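Local atomic coordinates of VirX1 (Cyanophage Syn10, PDB entry 6QGM), a protein that iodinates diverse substrates as a viral halogenase, probably flavin-dependent and related to the tryptophan halogenases. Residues 274-278 against 279-283; 294-298 against 299-303; 308-311 against 312-316; 415-418 against 419-423. All blocks are in the same frame, centred on the assembly; numbering follows the deposited sequence.

The four contacts are all local. Contact 1 is buried and closes the beta hairpin of strands 270-275 and 279-285 with main-chain bonds. Contact 2 is only partly buried; it continues from the neighbouring strand 290-296 into the turn that leads to helix 303-314, where a turn carbonyl takes its main-chain bonds, while serine hydroxyls tie it to neighbouring residues. The end of that helix is contact 3, at the surface: Phe310 and Leu314 pack on the sheet, Glu309 turns to the hairpin of contact 1, and Glu312 is exposed. Contact 4 belongs to helix 416-424, whose aromatic and sulfur groups touch contacts 1 and 2 but not contact 3. Contact 1 touches all three others.

Contact 1 of 4, residues 274-278 against 279-283; sequences HAMKN and GWVWN
His274 and Val281 form an antiparallel hydrogen-bonded pair in the beta hairpin of strands 270-275 and 279-285, with Ala275 and Trp280 as the next, non-hydrogen-bonded pair. Two main-chain bonds tie the first pair: His274 N to Val281 O at 2.8 Å, essentially straight (177°), and Val281 N back to His274 O at 2.8 Å. Nearer the turn, Met276 N gives its hydrogen to Gly279 O, also at 2.8 Å. The connection runs through Met276, Lys277 and Asn278, so the connecting loop is short.

Ala275 and Trp280 project from one face of the sheet. Trp280 CB sits 3.9 Å from Ala275 CA, but CG lies between the backbone N and the carbonyl carbon (chi1 69°), and the indole leads away from the strand of Ala275 to where NE1 reaches Glu352. The backbone N of His274 lies at the indole edge. On the other face, His274 and Val281 meet helix 303-314: the imidazole of His274 packs against that of His313, their planes about 50° apart, while Val281 also touches Phe310. The turn itself is held from outside by Trp418 NE1 on Met276 O and Thr415 OG1 on Lys277 O, and Tyr294 OH is bonded with Asn278 N.

Met276, in the loop, packs beside Val281. Its chain bends at chi2 and chi3 and curls round a single methyl group, Val281 CG2, which has Met276 CG at 3.8 Å, SD at 3.9 Å and CE at 3.8 Å.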
loop_
_atom_site.group_PDB
_atom_site.type_symbol
_atom_site.label_atom_id
_atom_site.label_comp_id
_atom_site.label_asym_id
_atom_site.label_seq_id
_atom_site.Cartn_x
_atom_site.Cartn_y
_atom_site.Cartn_z
ATOM N N HIS B 274 7.064 27.990 21.848
ATOM C CA HIS B 274 5.983 28.766 22.497
ATOM C C HIS B 274 5.029 29.288 21.419
ATOM O O HIS B 274 5.444 30.175 20.662
ATOM C CB HIS B 274 6.575 29.912 23.309
ATOM C CG HIS B 274 5.556 30.596 24.138
ATOM N ND1 HIS B 274 5.494 30.423 25.483
ATOM C CD2 HIS B 274 4.547 31.428 23.811
ATOM C CE1 HIS B 274 4.508 31.147 25.978
ATOM N NE2 HIS B 274 3.902 31.753 24.969
ATOM N N ALA B 275 3.803 28.766 21.346
ATOM C CA ALA B 275 2.797 29.208 20.356
ATOM C C ALA B 275 2.353 30.630 20.705
ATOM O O ALA B 275 2.025 30.878 21.888
ATOM C CB ALA B 275 1.638 28.262 20.325
ATOM N N MET B 276 2.362 31.515 19.706
ATOM C CA MET B 276 2.025 32.962 19.812
ATOM C C MET B 276 0.722 33.223 19.051
ATOM O O MET B 276 0.051 32.230 18.700
ATOM C CB MET B 276 3.153 33.812 19.226
ATOM C CG MET B 276 4.500 33.498 19.833
ATOM S SD MET B 276 4.823 34.498 21.265
ATOM C CE MET B 276 5.293 36.045 20.480
ATOM N N LYS B 277 0.368 34.489 18.803
ATOM C CA LYS B 277 -0.934 34.855 18.172
ATOM C C LYS B 277 -0.937 34.465 16.687
ATOM O O LYS B 277 -2.010 34.067 16.207
ATOM C CB LYS B 277 -1.249 36.344 18.378
ATOM C CG LYS B 277 -1.604 36.718 19.812
ATOM C CD LYS B 277 -1.621 38.198 20.095
ATOM C CE LYS B 277 -2.539 38.537 21.254
ATOM N NZ LYS B 277 -2.434 39.963 21.640
ATOM N N ASN B 278 0.217 34.549 16.010
ATOM C CA ASN B 278 0.347 34.384 14.536
ATOM C C ASN B 278 1.494 33.438 14.184
ATOM O O ASN B 278 1.972 33.515 13.039
ATOM C CB ASN B 278 0.543 35.731 13.827
ATOM C CG ASN B 278 -0.483 36.751 14.255
ATOM O OD1 ASN B 278 -1.631 36.709 13.823
ATOM N ND2 ASN B 278 -0.074 37.645 15.131
ATOM N N GLY B 279 1.891 32.559 15.103
ATOM C CA GLY B 279 2.963 31.565 14.887
ATOM C C GLY B 279 3.480 31.015 16.200
ATOM O O GLY B 279 2.651 30.689 17.078
ATOM N N TRP B 280 4.798 30.910 16.341
ATOM C CA TRP B 280 5.451 30.320 17.542
ATOM C C TRP B 280 6.889 30.853 17.651
ATOM O O TRP B 280 7.467 31.230 16.620
ATOM C CB TRP B 280 5.380 28.785 17.484
ATOM C CG TRP B 280 6.242 28.231 16.409
ATOM C CD1 TRP B 280 5.950 28.162 15.083
ATOM C CD2 TRP B 280 7.579 27.734 16.551
ATOM N NE1 TRP B 280 7.003 27.640 14.391
ATOM C CE2 TRP B 280 8.022 27.375 15.262
ATOM C CE3 TRP B 280 8.439 27.537 17.634
ATOM C CZ2 TRP B 280 9.285 26.838 15.039
ATOM C CZ3 TRP B 280 9.684 26.984 17.410
ATOM C CH2 TRP B 280 10.101 26.655 16.129
ATOM N N VAL B 281 7.412 30.918 18.874
ATOM C CA VAL B 281 8.789 31.386 19.193
ATOM C C VAL B 281 9.612 30.185 19.669
ATOM O O VAL B 281 9.111 29.426 20.525
ATOM C CB VAL B 281 8.749 32.525 20.232
ATOM C CG1 VAL B 281 10.078 32.755 20.926
ATOM C CG2 VAL B 281 8.253 33.794 19.592
ATOM N N TRP B 282 10.803 29.996 19.093
ATOM C CA TRP B 282 11.781 28.959 19.524
ATOM C C TRP B 282 12.703 29.552 20.591
ATOM O O TRP B 282 12.959 30.772 20.536
ATOM C CB TRP B 282 12.573 28.376 18.341
ATOM C CG TRP B 282 13.588 29.285 17.717
ATOM C CD1 TRP B 282 14.829 29.585 18.201
ATOM C CD2 TRP B 282 13.471 29.956 16.452
ATOM N NE1 TRP B 282 15.477 30.427 17.341
ATOM C CE2 TRP B 282 14.675 30.663 16.252
ATOM C CE3 TRP B 282 12.470 30.037 15.477
ATOM C CZ2 TRP B 282 14.901 31.446 15.118
ATOM C CZ3 TRP B 282 12.695 30.808 14.354
ATOM C CH2 TRP B 282 13.890 31.507 14.183
ATOM N N ASN B 283 13.118 28.711 21.539
ATOM C CA ASN B 283 14.115 29.011 22.595
ATOM C C ASN B 283 15.213 27.941 22.501
ATOM O O ASN B 283 14.910 26.757 22.709
ATOM C CB ASN B 283 13.454 29.097 23.972
ATOM C CG ASN B 283 14.372 29.669 25.021
ATOM O OD1 ASN B 283 14.239 30.838 25.377
ATOM N ND2 ASN B 283 15.339 28.876 25.476
#

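Contact 2 of 4, residues 294-298 against 299-303; sequences YCYSS and RFVSK
Tyr296 and Val301 are brought together by similar first torsions: in Tyr296 CG, and in Val301 CG1, lies between the backbone N and the carbonyl carbon (chi1 67° and 69°). The phenol ring and the valine branch cross at about a right angle, with Tyr296 CD2 3.5 Å from Val301 CG1. The hydroxyl end of the phenol meets the first residue of helix 303-314, OH lying 3.7 Å from Lys303 CG.

Between these residues the chain reverses in a beta turn from Ser297 to Phe300, with helix-like backbone angles at Ser298 and Arg299. Phe300 N donates to Ser297 O at 3.0 Å, and Val301 N adds a weak bond to the same oxygen at 3.2 Å. Ser297 OG stands at the edge of the Phe300 ring, 3.3 Å from CD2, and also 3.2 Å from Arg299 CB. That hydroxyl is bonded to Ala249 O, while Ser298 OG is bonded to Asp251. Beyond the turn, Ser302 is the N-cap of the helix, its OG receiving Asp305 N, and the guanidinium group of Arg299 makes a cation-pi contact with Trp420.

The chemistry divides accordingly: an apolar contact links the buried Tyr296 with Val301, whereas a shared carbonyl acceptor closes the turn, two serine hydroxyls tie it to Ala249 and Asp251, and Ser302 caps the helix that follows.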
loop_
_atom_site.group_PDB
_atom_site.type_symbol
_atom_site.label_atom_id
_atom_site.label_comp_id
_atom_site.label_asym_id
_atom_site.label_seq_id
_atom_site.Cartn_x
_atom_site.Cartn_y
_atom_site.Cartn_z
ATOM N N TYR B 294 10.741 34.368 16.260
ATOM C CA TYR B 294 9.301 34.237 15.944
ATOM C C TYR B 294 9.190 33.729 14.504
ATOM O O TYR B 294 9.721 34.412 13.613
ATOM C CB TYR B 294 8.625 35.604 16.114
ATOM C CG TYR B 294 7.114 35.635 16.210
ATOM C CD1 TYR B 294 6.328 34.494 16.046
ATOM C CD2 TYR B 294 6.459 36.829 16.423
ATOM C CE1 TYR B 294 4.947 34.551 16.117
ATOM C CE2 TYR B 294 5.077 36.899 16.507
ATOM C CZ TYR B 294 4.321 35.757 16.360
ATOM O OH TYR B 294 2.970 35.822 16.457
ATOM N N CYS B 295 8.579 32.557 14.290
ATOM C CA CYS B 295 8.029 32.127 12.974
ATOM C C CYS B 295 6.572 32.571 12.906
ATOM O O CYS B 295 5.813 32.140 13.791
ATOM C CB CYS B 295 8.057 30.618 12.797
ATOM S SG CYS B 295 9.714 30.002 12.448
ATOM N N TYR B 296 6.202 33.381 11.913
ATOM C CA TYR B 296 4.851 33.981 11.813
ATOM C C TYR B 296 4.386 34.022 10.359
ATOM O O TYR B 296 5.178 33.721 9.456
ATOM C CB TYR B 296 4.827 35.372 12.442
ATOM C CG TYR B 296 5.631 36.437 11.737
ATOM C CD1 TYR B 296 7.004 36.521 11.899
ATOM C CD2 TYR B 296 5.016 37.402 10.956
ATOM C CE1 TYR B 296 7.746 37.514 11.279
ATOM C CE2 TYR B 296 5.740 38.401 10.328
ATOM C CZ TYR B 296 7.113 38.455 10.490
ATOM O OH TYR B 296 7.865 39.421 9.895
ATOM N N SER B 297 3.115 34.377 10.178
ATOM C CA SER B 297 2.411 34.411 8.881
ATOM C C SER B 297 2.054 35.854 8.544
ATOM O O SER B 297 1.222 36.433 9.269
ATOM C CB SER B 297 1.188 33.551 8.930
ATOM O OG SER B 297 0.467 33.627 7.725
ATOM N N SER B 298 2.650 36.390 7.473
ATOM C CA SER B 298 2.415 37.763 6.966
ATOM C C SER B 298 0.951 37.912 6.554
ATOM O O SER B 298 0.443 39.051 6.561
ATOM C CB SER B 298 3.335 38.076 5.829
ATOM O OG SER B 298 3.052 37.223 4.729
ATOM N N ARG B 299 0.304 36.793 6.227
ATOM C CA ARG B 299 -1.147 36.692 5.928
ATOM C C ARG B 299 -2.001 37.227 7.079
ATOM O O ARG B 299 -3.132 37.694 6.800
ATOM C CB ARG B 299 -1.582 35.230 5.796
ATOM C CG ARG B 299 -1.403 34.569 4.431
ATOM C CD ARG B 299 -2.558 33.668 4.023
ATOM N NE ARG B 299 -2.266 32.246 4.157
ATOM C CZ ARG B 299 -3.103 31.333 4.638
ATOM N NH1 ARG B 299 -2.688 30.077 4.733
ATOM N NH2 ARG B 299 -4.317 31.660 5.073
ATOM N N PHE B 300 -1.526 37.116 8.324
ATOM C CA PHE B 300 -2.351 37.381 9.528
ATOM C C PHE B 300 -1.787 38.531 10.371
ATOM O O PHE B 300 -2.517 38.953 11.288
ATOM C CB PHE B 300 -2.491 36.097 10.346
ATOM C CG PHE B 300 -3.254 35.004 9.647
ATOM C CD1 PHE B 300 -4.638 35.017 9.591
ATOM C CD2 PHE B 300 -2.578 33.952 9.046
ATOM C CE1 PHE B 300 -5.323 34.005 8.941
ATOM C CE2 PHE B 300 -3.271 32.925 8.420
ATOM C CZ PHE B 300 -4.639 32.976 8.336
ATOM N N VAL B 301 -0.561 39.003 10.113
ATOM C CA VAL B 301 0.110 40.034 10.968
ATOM C C VAL B 301 1.193 40.763 10.157
ATOM O O VAL B 301 1.884 40.121 9.339
ATOM C CB VAL B 301 0.677 39.405 12.259
ATOM C CG1 VAL B 301 1.861 38.483 11.981
ATOM C CG2 VAL B 301 1.034 40.443 13.305
ATOM N N SER B 302 1.327 42.071 10.388
ATOM C CA SER B 302 2.400 42.945 9.843
ATOM C C SER B 302 3.743 42.610 10.506
ATOM O O SER B 302 3.744 42.028 11.618
ATOM C CB SER B 302 2.063 44.385 10.071
ATOM O OG SER B 302 2.207 44.750 11.446
ATOM N N LYS B 303 4.843 43.002 9.860
ATOM C CA LYS B 303 6.220 42.843 10.388
ATOM C C LYS B 303 6.333 43.589 11.732
ATOM O O LYS B 303 6.848 42.993 12.718
ATOM C CB LYS B 303 7.223 43.312 9.336
ATOM C CG LYS B 303 8.668 42.988 9.639
ATOM C CD LYS B 303 9.649 43.587 8.651
ATOM C CE LYS B 303 10.380 44.765 9.246
ATOM N NZ LYS B 303 10.821 45.752 8.223
#

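Contact 3 of 4, residues 308-311 against 312-316; sequences AEFR and EHLGE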
loop_
_atom_site.group_PDB
_atom_site.type_symbol
_atom_site.label_atom_id
_atom_site.label_comp_id
_atom_site.label_asym_id
_atom_site.label_seq_id
_atom_site.Cartn_x
_atom_site.Cartn_y
_atom_site.Cartn_z
ATOM N N ALA B 308 6.563 43.645 17.834
ATOM C CA ALA B 308 6.022 44.187 19.098
ATOM C C ALA B 308 5.580 43.003 19.978
ATOM O O ALA B 308 5.954 42.959 21.164
ATOM C CB ALA B 308 4.913 45.166 18.796
ATOM N N GLU B 309 4.820 42.074 19.395
ATOM C CA GLU B 309 4.475 40.744 19.976
ATOM C C GLU B 309 5.724 40.084 20.572
ATOM O O GLU B 309 5.689 39.731 21.766
ATOM C CB GLU B 309 3.941 39.815 18.887
ATOM C CG GLU B 309 2.449 39.576 18.919
ATOM C CD GLU B 309 2.062 38.439 17.988
ATOM O OE1 GLU B 309 2.181 37.256 18.435
ATOM O OE2 GLU B 309 1.702 38.733 16.797
ATOM N N PHE B 310 6.773 39.922 19.758
ATOM C CA PHE B 310 8.002 39.142 20.069
ATOM C C PHE B 310 8.742 39.764 21.256
ATOM O O PHE B 310 9.092 39.032 22.197
ATOM C CB PHE B 310 8.889 39.025 18.828
ATOM C CG PHE B 310 10.094 38.125 18.992
ATOM C CD1 PHE B 310 10.001 36.902 19.645
ATOM C CD2 PHE B 310 11.319 38.486 18.455
ATOM C CE1 PHE B 310 11.113 36.086 19.780
ATOM C CE2 PHE B 310 12.432 37.669 18.591
ATOM C CZ PHE B 310 12.327 36.466 19.247
ATOM N N ARG B 311 8.949 41.082 21.204
ATOM C CA ARG B 311 9.610 41.880 22.279
ATOM C C ARG B 311 8.795 41.766 23.575
ATOM O O ARG B 311 9.413 41.508 24.615
ATOM C CB ARG B 311 9.780 43.342 21.858
ATOM C CG ARG B 311 10.814 43.542 20.770
ATOM C CD ARG B 311 11.034 44.985 20.406
ATOM N NE ARG B 311 11.912 45.065 19.246
ATOM C CZ ARG B 311 13.240 44.970 19.292
ATOM N NH1 ARG B 311 13.873 44.791 20.444
ATOM N NH2 ARG B 311 13.936 45.054 18.174
ATOM N N GLU B 312 7.469 41.933 23.499
ATOM C CA GLU B 312 6.541 41.806 24.656
ATOM C C GLU B 312 6.744 40.422 25.273
ATOM O O GLU B 312 6.930 40.341 26.496
ATOM C CB GLU B 312 5.079 42.045 24.242
ATOM C CG GLU B 312 4.675 43.520 24.188
ATOM C CD GLU B 312 3.214 43.821 23.850
ATOM O OE1 GLU B 312 2.605 43.074 23.034
ATOM O OE2 GLU B 312 2.678 44.804 24.406
ATOM N N HIS B 313 6.744 39.379 24.443
ATOM C CA HIS B 313 6.894 37.964 24.859
ATOM C C HIS B 313 8.229 37.756 25.571
ATOM O O HIS B 313 8.255 36.940 26.497
ATOM C CB HIS B 313 6.765 37.019 23.667
ATOM C CG HIS B 313 7.149 35.616 23.992
ATOM N ND1 HIS B 313 6.331 34.772 24.720
ATOM C CD2 HIS B 313 8.271 34.919 23.717
ATOM C CE1 HIS B 313 6.940 33.624 24.885
ATOM N NE2 HIS B 313 8.128 33.681 24.274
ATOM N N LEU B 314 9.294 38.447 25.158
ATOM C CA LEU B 314 10.660 38.219 25.702
ATOM C C LEU B 314 10.829 38.933 27.047
ATOM O O LEU B 314 11.844 38.668 27.692
ATOM C CB LEU B 314 11.703 38.689 24.683
ATOM C CG LEU B 314 11.820 37.850 23.412
ATOM C CD1 LEU B 314 12.844 38.445 22.453
ATOM C CD2 LEU B 314 12.171 36.406 23.732
ATOM N N GLY B 315 9.892 39.799 27.450
ATOM C CA GLY B 315 10.008 40.630 28.668
ATOM C C GLY B 315 11.139 41.643 28.571
ATOM O O GLY B 315 11.412 42.079 27.460
ATOM N N GLU B 316 11.789 41.984 29.689
ATOM C CA GLU B 316 12.799 43.079 29.781
ATOM C C GLU B 316 13.856 42.929 28.677
ATOM O O GLU B 316 14.227 43.966 28.092
ATOM C CB GLU B 316 13.453 43.111 31.167
ATOM C CG GLU B 316 12.457 43.396 32.281
ATOM C CD GLU B 316 12.649 44.702 33.033
ATOM O OE1 GLU B 316 13.265 45.639 32.467
ATOM O OE2 GLU B 316 12.189 44.776 34.211
#
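Ala308 O and Glu309 O accept from Glu312 N and His313 N, at 3.0 and 2.9 Å, in the regular alpha-helical pattern of the last turns of helix 303-314. The pattern falters at Leu314, whose N is shared between two weak bonds, to Phe310 O at 3.0 Å and to Arg311 O at 3.1 Å. Gly315 follows with a positive phi of 65° and leads the chain out of the helix.

On the inner side, Phe310 swings CG away from its backbone N (chi1 -174°), which sends the ring outward from the helix. Leu314 reaches back from the next turn to set CD1 over one face of that ring in a CH-pi contact, CD1 lying 3.9 Å from the Phe310 ring centroid and 14° off the normal. This pair packs against the seven-stranded sheet: Phe310 lies on Val281, Tyr294 and Met254, and Leu314 on Thr292 and Thr256.

The polar side chains fan out around it. Arg311 reaches in extended form to Gly318 O and Ala321 O and to the carboxylate of Glu307, so its guanidinium links the helix to the loop beyond it. Glu309, on another side, makes weak bonds to Lys277 N and Asn278 ND2, next to the hairpin turn. Glu312 keeps its aliphatic part against the preceding turn, CG being 3.3 Å from Ala308 O. Within the apolar pair, Leu314 CD1 comes to 3.8 Å from Phe310 CZ.

Contact 4 of 4, residues 415-418 against 419-423; sequences TPYW and KWCTQ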
loop_
_atom_site.group_PDB
_atom_site.type_symbol
_atom_site.label_atom_id
_atom_site.label_comp_id
_atom_site.label_asym_id
_atom_site.label_seq_id
_atom_site.Cartn_x
_atom_site.Cartn_y
_atom_site.Cartn_z
ATOM N N THR B 415 -7.278 33.589 17.889
ATOM C CA THR B 415 -6.897 34.598 16.876
ATOM C C THR B 415 -7.308 34.095 15.502
ATOM O O THR B 415 -7.598 32.906 15.336
ATOM C CB THR B 415 -5.399 34.889 16.913
ATOM O OG1 THR B 415 -4.691 33.730 16.488
ATOM C CG2 THR B 415 -4.914 35.280 18.289
ATOM N N PRO B 416 -7.380 34.975 14.487
ATOM C CA PRO B 416 -7.694 34.548 13.131
ATOM C C PRO B 416 -6.675 33.526 12.616
ATOM O O PRO B 416 -7.079 32.638 11.879
ATOM C CB PRO B 416 -7.684 35.851 12.316
ATOM C CG PRO B 416 -7.969 36.919 13.348
ATOM C CD PRO B 416 -7.288 36.433 14.603
ATOM N N TYR B 417 -5.411 33.643 13.031
ATOM C CA TYR B 417 -4.331 32.698 12.644
ATOM C C TYR B 417 -4.698 31.290 13.093
ATOM O O TYR B 417 -4.643 30.364 12.264
ATOM C CB TYR B 417 -2.982 33.131 13.213
ATOM C CG TYR B 417 -1.859 32.163 12.964
ATOM C CD1 TYR B 417 -1.133 32.173 11.792
ATOM C CD2 TYR B 417 -1.503 31.237 13.929
ATOM C CE1 TYR B 417 -0.099 31.275 11.572
ATOM C CE2 TYR B 417 -0.464 30.341 13.737
ATOM C CZ TYR B 417 0.241 30.358 12.550
ATOM O OH TYR B 417 1.256 29.470 12.348
ATOM N N TRP B 418 -5.075 31.138 14.365
ATOM C CA TRP B 418 -5.372 29.819 14.983
ATOM C C TRP B 418 -6.740 29.326 14.512
ATOM O O TRP B 418 -6.882 28.105 14.329
ATOM C CB TRP B 418 -5.248 29.892 16.515
ATOM C CG TRP B 418 -3.819 29.884 16.956
ATOM C CD1 TRP B 418 -3.093 30.925 17.448
ATOM C CD2 TRP B 418 -2.915 28.770 16.856
ATOM N NE1 TRP B 418 -1.806 30.534 17.687
ATOM C CE2 TRP B 418 -1.664 29.219 17.331
ATOM C CE3 TRP B 418 -3.047 27.441 16.435
ATOM C CZ2 TRP B 418 -0.554 28.381 17.382
ATOM C CZ3 TRP B 418 -1.949 26.623 16.481
ATOM C CH2 TRP B 418 -0.730 27.078 16.970
ATOM N N LYS B 419 -7.697 30.235 14.281
ATOM C CA LYS B 419 -9.005 29.863 13.681
ATOM C C LYS B 419 -8.728 29.249 12.302
ATOM O O LYS B 419 -9.346 28.213 11.998
ATOM C CB LYS B 419 -9.979 31.036 13.664
ATOM C CG LYS B 419 -11.430 30.618 13.877
ATOM C CD LYS B 419 -12.440 31.722 13.680
ATOM C CE LYS B 419 -13.742 31.257 13.036
ATOM N NZ LYS B 419 -14.332 32.290 12.141
ATOM N N TRP B 420 -7.782 29.808 11.534
ATOM C CA TRP B 420 -7.434 29.272 10.189
ATOM C C TRP B 420 -6.818 27.876 10.322
ATOM O O TRP B 420 -7.219 26.973 9.557
ATOM C CB TRP B 420 -6.489 30.171 9.394
ATOM C CG TRP B 420 -6.212 29.605 8.030
ATOM C CD1 TRP B 420 -7.015 29.697 6.927
ATOM C CD2 TRP B 420 -5.092 28.794 7.637
ATOM N NE1 TRP B 420 -6.476 29.002 5.879
ATOM C CE2 TRP B 420 -5.284 28.452 6.281
ATOM C CE3 TRP B 420 -3.959 28.302 8.299
ATOM C CZ2 TRP B 420 -4.374 27.662 5.576
ATOM C CZ3 TRP B 420 -3.053 27.526 7.595
ATOM C CH2 TRP B 420 -3.262 27.209 6.251
ATOM N N CYS B 421 -5.854 27.725 11.233
ATOM C CA CYS B 421 -5.047 26.490 11.409
ATOM C C CYS B 421 -5.941 25.311 11.822
ATOM O O CYS B 421 -5.674 24.203 11.333
ATOM C CB CYS B 421 -3.945 26.689 12.435
ATOM S SG CYS B 421 -2.597 27.735 11.830
ATOM N N THR B 422 -6.965 25.552 12.652
ATOM C CA THR B 422 -7.715 24.502 13.395
ATOM C C THR B 422 -9.119 24.292 12.839
ATOM O O THR B 422 -9.697 23.226 13.154
ATOM C CB THR B 422 -7.849 24.826 14.894
ATOM O OG1 THR B 422 -8.502 26.084 15.079
ATOM C CG2 THR B 422 -6.515 24.851 15.607
ATOM N N GLN B 423 -9.681 25.265 12.108
ATOM C CA GLN B 423 -11.130 25.258 11.768
ATOM C C GLN B 423 -11.361 25.459 10.265
ATOM O O GLN B 423 -12.457 25.099 9.826
ATOM C CB GLN B 423 -11.870 26.317 12.592
ATOM C CG GLN B 423 -11.769 26.105 14.100
ATOM C CD GLN B 423 -12.309 24.770 14.542
ATOM O OE1 GLN B 423 -13.292 24.273 13.988
ATOM N NE2 GLN B 423 -11.663 24.172 15.540
#
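Cys421 lays its sulfur over one face of the Tyr417 ring, SG standing 4.1 Å from the ring centroid and 19° off the normal, toward the rim on the CE2 and CZ side. Two torsions set up this sulfur-aromatic contact along helix 416-424. Tyr417 CG is anti to the backbone N, which sends the phenol out from the side of the helix, and Cys421 SG reaches back over it with a chi1 of -72°. The same sulfur has a longer, oblique approach to the six-membered ring of Trp418, and Tyr417 CD2 in turn covers a face of the Trp418 indole. Phenol, indole and thiol thus form one cluster, to which Tyr407 of helix 382-408 adds another wall.

The helix begins at Thr415, the N-cap residue. Its OG1 accepts a weak bond from Trp418 N at 3.4 Å and is itself bonded to Lys277 O. Main-chain bonds run from Lys419 N to Thr415 O at 2.9 Å, from Trp420 N to Pro416 O at 2.9 Å and from Cys421 N to Tyr417 O at 3.1 Å. At Trp418 O two groups of Thr422 converge: N, hydrogen-bonded at 3.1 Å, and OG1, which is 2.7 Å away and also within bonding reach of Arg412 O. Gln423 reaches across to Arg385 and Val380 of the second subunit.

The polar ends of the aromatic residues are satisfied elsewhere, Trp418 NE1 by Met276 O and Tyr417 OH by Asn250, so this buried face joins a soft sulfur-aromatic contact to hydrogen bonds that tie each ring's polar end to neighbouring parts of the fold.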